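Local structure of protein Amuc_1100 (Akkermansia muciniphila, 6KNY) at residues N204-R209 with V265-S270. The protein is of unknown function but probably resides at the membrane, to which a transmembrane helix would tether it. Numbering follows the deposited sequence. Where two conformers were deposited one is given.
Sequences NSIRIR and VFVQVS
R207 and Q268 form the central hydrogen-bonded pair of an antiparallel strand pairing, with R207 N to Q268 O at 2.8 Å and Q268 N returning a bond to R207 O. R209 with F266 repeats this pair of hydrogen bonds, F266 N meeting R209 O almost straight (178° at the hydrogen). At the other end the pattern opens into a classic beta bulge: two residues, N204 and S205, stand opposite the single S270, whose O accepts a 2.8 Å bond from N204 N and a weak one from S205 N, while S270 N bonds to S205 O. N204 ND2 reaches S270 OG in a weak side-chain bond, and S205 OG lies 3.3 Å from S270 CB. Apolar contacts line the face bearing I206 and I208. With CG1 anti to its backbone N (chi1 -174°), I206 sends CD1 obliquely to V267 CG1 at 3.8 Å; I208 CG2 touches V265 CG1 at 3.5 Å. On the other face, R209 CB lies loosely near the F266 ring edge, 4.4 Å from CD1, and Q268 OE1 accepts a hydrogen bond from K144 NZ. Strand 201-210 is an outermost strand of the mixed sheet; strand 265-276 joins it to strand 170-181, and helix 183-194 packs against V265, V267, V269 and I208.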
loop_
_atom_site.group_PDB
_atom_site.type_symbol
_atom_site.label_atom_id
_atom_site.label_comp_id
_atom_site.label_asym_id
_atom_site.label_seq_id
_atom_site.Cartn_x
_atom_site.Cartn_y
_atom_site.Cartn_z
ATOM N N ASN A 204 -2.974 -3.804 -11.897
ATOM C CA ASN A 204 -3.226 -3.117 -13.155
ATOM C C ASN A 204 -2.164 -3.469 -14.189
ATOM O O ASN A 204 -2.489 -3.770 -15.345
ATOM C CB ASN A 204 -3.284 -1.614 -12.919
ATOM C CG ASN A 204 -3.529 -0.842 -14.186
ATOM O OD1 ASN A 204 -4.518 -1.081 -14.897
ATOM N ND2 ASN A 204 -2.629 0.079 -14.490
ATOM N N SER A 205 -0.890 -3.443 -13.801
ATOM C CA SER A 205 0.180 -3.785 -14.734
ATOM C C SER A 205 1.428 -4.095 -13.923
ATOM O O SER A 205 1.524 -3.733 -12.750
ATOM C CB SER A 205 0.448 -2.660 -15.744
ATOM O OG SER A 205 1.019 -1.529 -15.116
ATOM N N ILE A 206 2.383 -4.771 -14.560
ATOM C CA ILE A 206 3.643 -5.116 -13.903
ATOM C C ILE A 206 4.747 -5.170 -14.954
ATOM O O ILE A 206 4.503 -5.560 -16.099
ATOM C CB ILE A 206 3.547 -6.446 -13.126
ATOM C CG1 ILE A 206 4.850 -6.682 -12.330
ATOM C CG2 ILE A 206 3.220 -7.631 -14.059
ATOM C CD1 ILE A 206 4.722 -7.760 -11.263
ATOM N N ARG A 207 5.951 -4.731 -14.574
ATOM C CA ARG A 207 7.158 -4.936 -15.366
ATOM C C ARG A 207 8.169 -5.672 -14.497
ATOM O O ARG A 207 8.379 -5.307 -13.328
ATOM C CB ARG A 207 7.735 -3.609 -15.895
ATOM C CG ARG A 207 8.859 -3.780 -16.967
ATOM C CD ARG A 207 9.383 -2.439 -17.557
ATOM N NE ARG A 207 8.324 -1.475 -17.878
ATOM C CZ ARG A 207 8.186 -0.868 -19.058
ATOM N NH1 ARG A 207 7.190 -0.010 -19.263
ATOM N NH2 ARG A 207 9.041 -1.117 -20.041
ATOM N N ILE A 208 8.756 -6.727 -15.063
ATOM C CA ILE A 208 9.790 -7.544 -14.428
ATOM C C ILE A 208 10.991 -7.555 -15.368
ATOM O O ILE A 208 10.847 -7.870 -16.556
ATOM C CB ILE A 208 9.292 -8.974 -14.160
ATOM C CG1 ILE A 208 7.950 -8.945 -13.399
ATOM C CG2 ILE A 208 10.333 -9.779 -13.385
ATOM C CD1 ILE A 208 7.295 -10.308 -13.275
ATOM N N ARG A 209 12.171 -7.216 -14.851
ATOM C CA ARG A 209 13.330 -7.025 -15.711
ATOM C C ARG A 209 14.579 -7.573 -15.029
ATOM O O ARG A 209 14.873 -7.208 -13.886
ATOM C CB ARG A 209 13.506 -5.535 -16.036
ATOM C CG ARG A 209 14.626 -5.230 -17.001
ATOM C CD ARG A 209 14.154 -4.314 -18.113
ATOM N NE ARG A 209 14.701 -4.702 -19.414
ATOM C CZ ARG A 209 14.176 -4.322 -20.576
ATOM N NH1 ARG A 209 13.095 -3.560 -20.583
ATOM N NH2 ARG A 209 14.720 -4.709 -21.723
ATOM N N VAL A 265 16.642 -8.900 -9.901
ATOM C CA VAL A 265 15.457 -8.722 -10.730
ATOM C C VAL A 265 14.728 -7.471 -10.249
ATOM O O VAL A 265 14.522 -7.290 -9.042
ATOM C CB VAL A 265 14.552 -9.961 -10.660
ATOM C CG1 VAL A 265 13.260 -9.728 -11.432
ATOM C CG2 VAL A 265 15.307 -11.196 -11.168
ATOM N N PHE A 266 14.365 -6.602 -11.179
ATOM C CA PHE A 266 13.683 -5.356 -10.855
ATOM C C PHE A 266 12.205 -5.487 -11.200
ATOM O O PHE A 266 11.865 -5.955 -12.294
ATOM C CB PHE A 266 14.331 -4.200 -11.609
ATOM C CG PHE A 266 13.488 -2.951 -11.691
ATOM C CD1 PHE A 266 12.580 -2.763 -12.735
ATOM C CD2 PHE A 266 13.626 -1.944 -10.742
ATOM C CE1 PHE A 266 11.816 -1.603 -12.817
ATOM C CE2 PHE A 266 12.873 -0.778 -10.818
ATOM C CZ PHE A 266 11.968 -0.604 -11.855
ATOM N N VAL A 267 11.360 -5.095 -10.270
ATOM C CA VAL A 267 9.927 -5.134 -10.422
ATOM C C VAL A 267 9.287 -3.799 -10.179
ATOM O O VAL A 267 9.605 -3.123 -9.267
ATOM C CB VAL A 267 9.263 -6.104 -9.446
ATOM C CG1 VAL A 267 7.763 -6.138 -9.635
ATOM C CG2 VAL A 267 9.819 -7.483 -9.597
ATOM N N GLN A 268 8.347 -3.471 -11.027
ATOM C CA GLN A 268 7.548 -2.301 -10.895
ATOM C C GLN A 268 6.132 -2.710 -11.196
ATOM O O GLN A 268 5.830 -3.180 -12.266
ATOM C CB GLN A 268 7.997 -1.173 -11.771
ATOM C CG GLN A 268 7.344 0.102 -11.323
ATOM C CD GLN A 268 7.912 1.336 -11.964
ATOM O OE1 GLN A 268 8.854 1.944 -11.459
ATOM N NE2 GLN A 268 7.333 1.722 -13.080
ATOM N N VAL A 269 5.283 -2.553 -10.206
ATOM C CA VAL A 269 3.893 -2.927 -10.314
ATOM C C VAL A 269 2.925 -1.790 -10.020
ATOM O O VAL A 269 3.151 -1.015 -9.131
ATOM C CB VAL A 269 3.576 -4.155 -9.440
ATOM C CG1 VAL A 269 3.840 -3.877 -7.990
ATOM C CG2 VAL A 269 2.143 -4.565 -9.607
ATOM N N SER A 270 1.897 -1.740 -10.860
ATOM C CA SER A 270 0.818 -0.771 -10.730
ATOM C C SER A 270 -0.368 -1.485 -10.103
ATOM O O SER A 270 -0.834 -2.500 -10.634
ATOM C CB SER A 270 0.455 -0.202 -12.101
ATOM O OG SER A 270 -0.550 0.777 -12.010
#